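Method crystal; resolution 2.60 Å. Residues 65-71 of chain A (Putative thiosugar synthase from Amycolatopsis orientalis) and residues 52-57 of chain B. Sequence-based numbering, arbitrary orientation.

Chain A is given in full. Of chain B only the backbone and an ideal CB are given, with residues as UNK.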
ATOM      1  N   LEU A  65     -26.755   5.925 -18.116  1.00 44.78           N
ATOM      2  CA  LEU A  65     -27.450   4.887 -18.881  1.00 45.85           C
ATOM      3  C   LEU A  65     -26.475   3.926 -19.540  1.00 46.49           C
ATOM      4  O   LEU A  65     -25.487   4.367 -20.124  1.00 47.67           O
ATOM      5  CB  LEU A  65     -28.278   5.536 -19.988  1.00 47.47           C
ATOM      6  CG  LEU A  65     -29.434   6.417 -19.527  1.00 49.08           C
ATOM      7  CD1 LEU A  65     -29.773   7.495 -20.547  1.00 47.78           C
ATOM      8  CD2 LEU A  65     -30.629   5.525 -19.254  1.00 49.94           C
ATOM      9  N   LEU A  66     -26.764   2.626 -19.483  1.00 46.07           N
ATOM     10  CA  LEU A  66     -25.978   1.644 -20.233  1.00 48.58           C
ATOM     11  C   LEU A  66     -25.935   1.921 -21.729  1.00 50.57           C
ATOM     12  O   LEU A  66     -24.949   1.593 -22.386  1.00 49.19           O
ATOM     13  CB  LEU A  66     -26.476   0.215 -19.996  1.00 47.91           C
ATOM     14  CG  LEU A  66     -25.664  -0.515 -18.937  1.00 45.96           C
ATOM     15  CD1 LEU A  66     -25.766   0.215 -17.612  1.00 48.16           C
ATOM     16  CD2 LEU A  66     -26.134  -1.941 -18.792  1.00 46.02           C
ATOM     17  N   MET A  67     -27.005   2.497 -22.268  1.00 55.47           N
ATOM     18  CA  MET A  67     -27.006   2.968 -23.658  1.00 57.46           C
ATOM     19  C   MET A  67     -25.783   3.819 -23.946  1.00 54.64           C
ATOM     20  O   MET A  67     -25.049   3.557 -24.894  1.00 55.21           O
ATOM     21  CB  MET A  67     -28.227   3.830 -23.924  1.00 60.78           C
ATOM     22  CG  MET A  67     -29.511   3.059 -24.074  1.00 63.54           C
ATOM     23  SD  MET A  67     -30.770   4.174 -24.704  1.00 66.18           S
ATOM     24  CE  MET A  67     -31.108   5.161 -23.257  1.00 63.73           C
ATOM     25  N   ASP A  68     -25.583   4.833 -23.105  1.00 52.29           N
ATOM     26  CA  ASP A  68     -24.508   5.812 -23.278  1.00 52.25           C
ATOM     27  C   ASP A  68     -23.128   5.261 -22.920  1.00 51.26           C
ATOM     28  O   ASP A  68     -22.124   5.702 -23.473  1.00 57.71           O
ATOM     29  CB  ASP A  68     -24.796   7.063 -22.449  1.00 51.28           C
ATOM     30  CG  ASP A  68     -26.126   7.701 -22.807  1.00 52.20           C
ATOM     31  OD1 ASP A  68     -26.495   7.678 -23.993  1.00 54.98           O
ATOM     32  OD2 ASP A  68     -26.816   8.217 -21.911  1.00 54.91           O
ATOM     33  N   LEU A  69     -23.080   4.305 -22.002  1.00 48.41           N
ATOM     34  CA  LEU A  69     -21.825   3.668 -21.620  1.00 48.00           C
ATOM     35  C   LEU A  69     -21.377   2.662 -22.679  1.00 48.17           C
ATOM     36  O   LEU A  69     -20.214   2.613 -23.029  1.00 50.66           O
ATOM     37  CB  LEU A  69     -21.963   2.993 -20.246  1.00 46.92           C
ATOM     38  CG  LEU A  69     -22.086   3.962 -19.062  1.00 46.24           C
ATOM     39  CD1 LEU A  69     -22.765   3.316 -17.874  1.00 47.43           C
ATOM     40  CD2 LEU A  69     -20.724   4.464 -18.645  1.00 47.15           C
ATOM     41  N   ALA A  70     -22.305   1.872 -23.202  1.00 49.84           N
ATOM     42  CA  ALA A  70     -21.979   0.852 -24.200  1.00 50.36           C
ATOM     43  C   ALA A  70     -21.279   1.414 -25.429  1.00 51.39           C
ATOM     44  O   ALA A  70     -20.452   0.740 -26.019  1.00 53.69           O
ATOM     45  CB  ALA A  70     -23.239   0.112 -24.626  1.00 50.77           C
ATOM     46  N   ASP A  71     -21.620   2.638 -25.820  1.00 57.47           N
ATOM     47  CA  ASP A  71     -20.999   3.275 -26.987  1.00 63.16           C
ATOM     48  C   ASP A  71     -19.515   3.548 -26.767  1.00 62.55           C
ATOM     49  O   ASP A  71     -18.711   3.335 -27.670  1.00 58.56           O
ATOM     50  CB  ASP A  71     -21.708   4.594 -27.345  1.00 66.51           C
ATOM     51  CG  ASP A  71     -23.122   4.380 -27.882  1.00 71.49           C
ATOM     52  OD1 ASP A  71     -23.435   3.266 -28.369  1.00 72.41           O
ATOM     53  OD2 ASP A  71     -23.926   5.335 -27.816  1.00 73.81           O
TER
ATOM     54  N   UNK B  52     -37.891  -2.409 -28.723  1.00 68.23           N
ATOM     55  CA  UNK B  52     -37.448  -1.751 -27.491  1.00 65.43           C
ATOM     56  C   UNK B  52     -35.951  -1.919 -27.315  1.00 61.96           C
ATOM     57  O   UNK B  52     -35.413  -3.011 -27.545  1.00 58.04           O
ATOM     58  CB  UNK B  52     -38.189  -2.312 -26.276  1.00 65.43           C
ATOM     59  N   UNK B  53     -35.283  -0.838 -26.910  1.00 58.52           N
ATOM     60  CA  UNK B  53     -33.837  -0.864 -26.714  1.00 56.83           C
ATOM     61  C   UNK B  53     -33.521  -1.967 -25.719  1.00 53.63           C
ATOM     62  O   UNK B  53     -34.189  -2.089 -24.696  1.00 55.87           O
ATOM     63  CB  UNK B  53     -33.310   0.488 -26.228  1.00 56.83           C
ATOM     64  N   UNK B  54     -32.518  -2.780 -26.025  1.00 53.69           N
ATOM     65  CA  UNK B  54     -32.073  -3.845 -25.108  1.00 54.09           C
ATOM     66  C   UNK B  54     -31.809  -3.356 -23.658  1.00 50.48           C
ATOM     67  O   UNK B  54     -31.962  -4.121 -22.714  1.00 51.86           O
ATOM     68  CB  UNK B  54     -30.797  -4.482 -25.664  1.00 54.09           C
ATOM     69  N   UNK B  55     -31.429  -2.085 -23.498  1.00 46.06           N
ATOM     70  CA  UNK B  55     -31.117  -1.497 -22.198  1.00 42.76           C
ATOM     71  C   UNK B  55     -32.225  -0.620 -21.652  1.00 41.40           C
ATOM     72  O   UNK B  55     -31.977   0.252 -20.804  1.00 38.48           O
ATOM     73  CB  UNK B  55     -29.829  -0.677 -22.296  1.00 42.76           C
ATOM     74  N   UNK B  56     -33.446  -0.879 -22.115  1.00 39.89           N
ATOM     75  CA  UNK B  56     -34.624  -0.199 -21.617  1.00 41.66           C
ATOM     76  C   UNK B  56     -35.638  -1.240 -21.203  1.00 39.30           C
ATOM     77  O   UNK B  56     -35.796  -2.233 -21.880  1.00 41.89           O
ATOM     78  CB  UNK B  56     -35.206   0.752 -22.665  1.00 41.66           C
ATOM     79  N   UNK B  57     -36.318  -1.013 -20.089  1.00 38.23           N
ATOM     80  CA  UNK B  57     -37.420  -1.870 -19.674  1.00 38.33           C
ATOM     81  C   UNK B  57     -38.684  -1.060 -19.569  1.00 40.25           C
ATOM     82  O   UNK B  57     -38.661   0.071 -19.081  1.00 42.60           O
ATOM     83  CB  UNK B  57     -37.114  -2.557 -18.342  1.00 38.33           C
TER

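Chain A offers the first turns of a helix. A:Leu65 sits at the N-cap position, and the helix runs from A:Leu66 onward. The groups nearest chain B are A:Leu66, A:Met67 and A:Ala70, all apolar. The side chains of A:Asp68 and A:Leu69 do not reach stretch 52-57.

At position 52 the ideal CB has nothing of this stretch of chain A within 5.5 Å, so this helix sets no preference. Many residues would do. The deposited residue is B:Leu52, and it makes no contact with this stretch.

At position 53 the CA-to-CB bond points toward chain A. The ideal CB lies 4.7 Å from A:Met67 SD, which leaves room for a side chain to grow along the thioether. Phi and psi of -57° and 134° suit most residues at the start of a type I turn, which here spans 53 to 56. A flat ring, an aliphatic chain or another methionine would all be plausible. The deposited residue is B:His53. Its ring lies against A:Met67, with A:Met67 CG over one face, 3.7 Å from the ring centroid. A:Met67 SD is 3.4 Å from B:His53 CD2 and sits obliquely to the ring. Within the turn, B:His53 ND1 accepts a weak hydrogen bond from the backbone N of residue 55, at 3.3 Å. The backbone O of B:His53 accepts the closing bond of the turn from N of residue 56, at 2.9 Å.

Position 54 is a corner of the turn, with phi and psi of -51° and -29°. Its CA-to-CB bond points sideways, and nothing of this stretch of chain A is within 5.5 Å of the ideal CB. Polar or charged residues would fit as well as small ones. The deposited residue is B:Arg54, which does not touch this stretch.

Position 55 is the centre of the contact. Its CA is 6.2 Å from that of A:Met67, the closest CA pair. CA-to-CB points toward the helix, and the ideal CB is 4.1 Å from A:Met67 CG and 4.2 Å from A:Leu66 CB. The side chains around it are apolar and extend to A:Ala70, whose small side chain leaves space; A:Met67 N is the polar neighbour. A large apolar residue is expected: leucine, methionine or an aromatic. The deposited residue is B:Phe55. A:Leu66 CB lies over one face of the ring, 4.0 Å from its centroid, and A:Ala70 CB is 4.0 Å from B:Phe55 CE2. A water donates to B:Phe55 O at 3.0 Å and accepts a weak bond from A:Met67 N at 3.3 Å, linking the chains without a direct hydrogen bond.

At position 56 CA-to-CB points sideways, with nothing of this stretch of chain A within 5.5 Å of the ideal CB. A side chain extending past the gamma carbon would come nearer to the A:Met67 methyl. The extended backbone suits a beta-branched residue; leucine or methionine would also serve. B:Ile56 is deposited, and its CD1 meets A:Met67 CE at 4.2 Å.

Position 57 is out of reach, so this stretch of chain A gives no guidance. The deposited B:Asn57 has its amide hydrogen-bonded elsewhere in the structure.

Chain B 52-57: LHRFIN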
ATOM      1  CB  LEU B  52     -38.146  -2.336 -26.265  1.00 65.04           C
ATOM      2  CG  LEU B  52     -39.546  -1.819 -25.972  1.00 68.53           C
ATOM      3  CD1 LEU B  52     -40.122  -2.608 -24.810  1.00 72.38           C
ATOM      4  CD2 LEU B  52     -39.541  -0.327 -25.663  1.00 67.77           C
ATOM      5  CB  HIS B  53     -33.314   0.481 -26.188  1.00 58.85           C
ATOM      6  CG  HIS B  53     -31.865   0.718 -26.486  1.00 61.31           C
ATOM      7  ND1 HIS B  53     -30.878  -0.191 -26.174  1.00 60.06           N
ATOM      8  CD2 HIS B  53     -31.238   1.756 -27.089  1.00 62.45           C
ATOM      9  CE1 HIS B  53     -29.708   0.273 -26.570  1.00 62.14           C
ATOM     10  NE2 HIS B  53     -29.897   1.454 -27.129  1.00 62.60           N
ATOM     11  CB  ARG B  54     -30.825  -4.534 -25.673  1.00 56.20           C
ATOM     12  CG  ARG B  54     -29.602  -3.621 -25.787  1.00 61.61           C
ATOM     13  CD  ARG B  54     -28.331  -4.356 -26.226  1.00 66.98           C
ATOM     14  NE  ARG B  54     -28.058  -5.564 -25.434  1.00 70.92           N
ATOM     15  CZ  ARG B  54     -26.909  -6.240 -25.444  1.00 74.29           C
ATOM     16  NH1 ARG B  54     -25.878  -5.833 -26.182  1.00 72.75           N
ATOM     17  NH2 ARG B  54     -26.786  -7.327 -24.689  1.00 75.05           N
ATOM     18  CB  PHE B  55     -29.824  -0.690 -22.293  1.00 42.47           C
ATOM     19  CG  PHE B  55     -28.620  -1.532 -22.597  1.00 41.02           C
ATOM     20  CD1 PHE B  55     -28.473  -2.780 -22.008  1.00 41.53           C
ATOM     21  CD2 PHE B  55     -27.645  -1.091 -23.472  1.00 40.02           C
ATOM     22  CE1 PHE B  55     -27.378  -3.575 -22.289  1.00 42.67           C
ATOM     23  CE2 PHE B  55     -26.545  -1.883 -23.761  1.00 40.86           C
ATOM     24  CZ  PHE B  55     -26.407  -3.129 -23.166  1.00 41.69           C
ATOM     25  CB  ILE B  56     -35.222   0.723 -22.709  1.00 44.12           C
ATOM     26  CG1 ILE B  56     -34.321   1.941 -22.907  1.00 46.49           C
ATOM     27  CG2 ILE B  56     -36.630   1.186 -22.348  1.00 43.77           C
ATOM     28  CD1 ILE B  56     -34.329   2.899 -21.738  1.00 46.53           C
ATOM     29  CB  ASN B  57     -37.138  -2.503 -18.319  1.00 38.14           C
ATOM     30  CG  ASN B  57     -35.761  -3.103 -18.245  1.00 38.44           C
ATOM     31  OD1 ASN B  57     -35.483  -4.103 -18.903  1.00 36.03           O
ATOM     32  ND2 ASN B  57     -34.879  -2.483 -17.462  1.00 39.76           N
TER
HETATM   33  O   HOH W   1     -29.963   2.468 -20.741  1.00 34.70           O
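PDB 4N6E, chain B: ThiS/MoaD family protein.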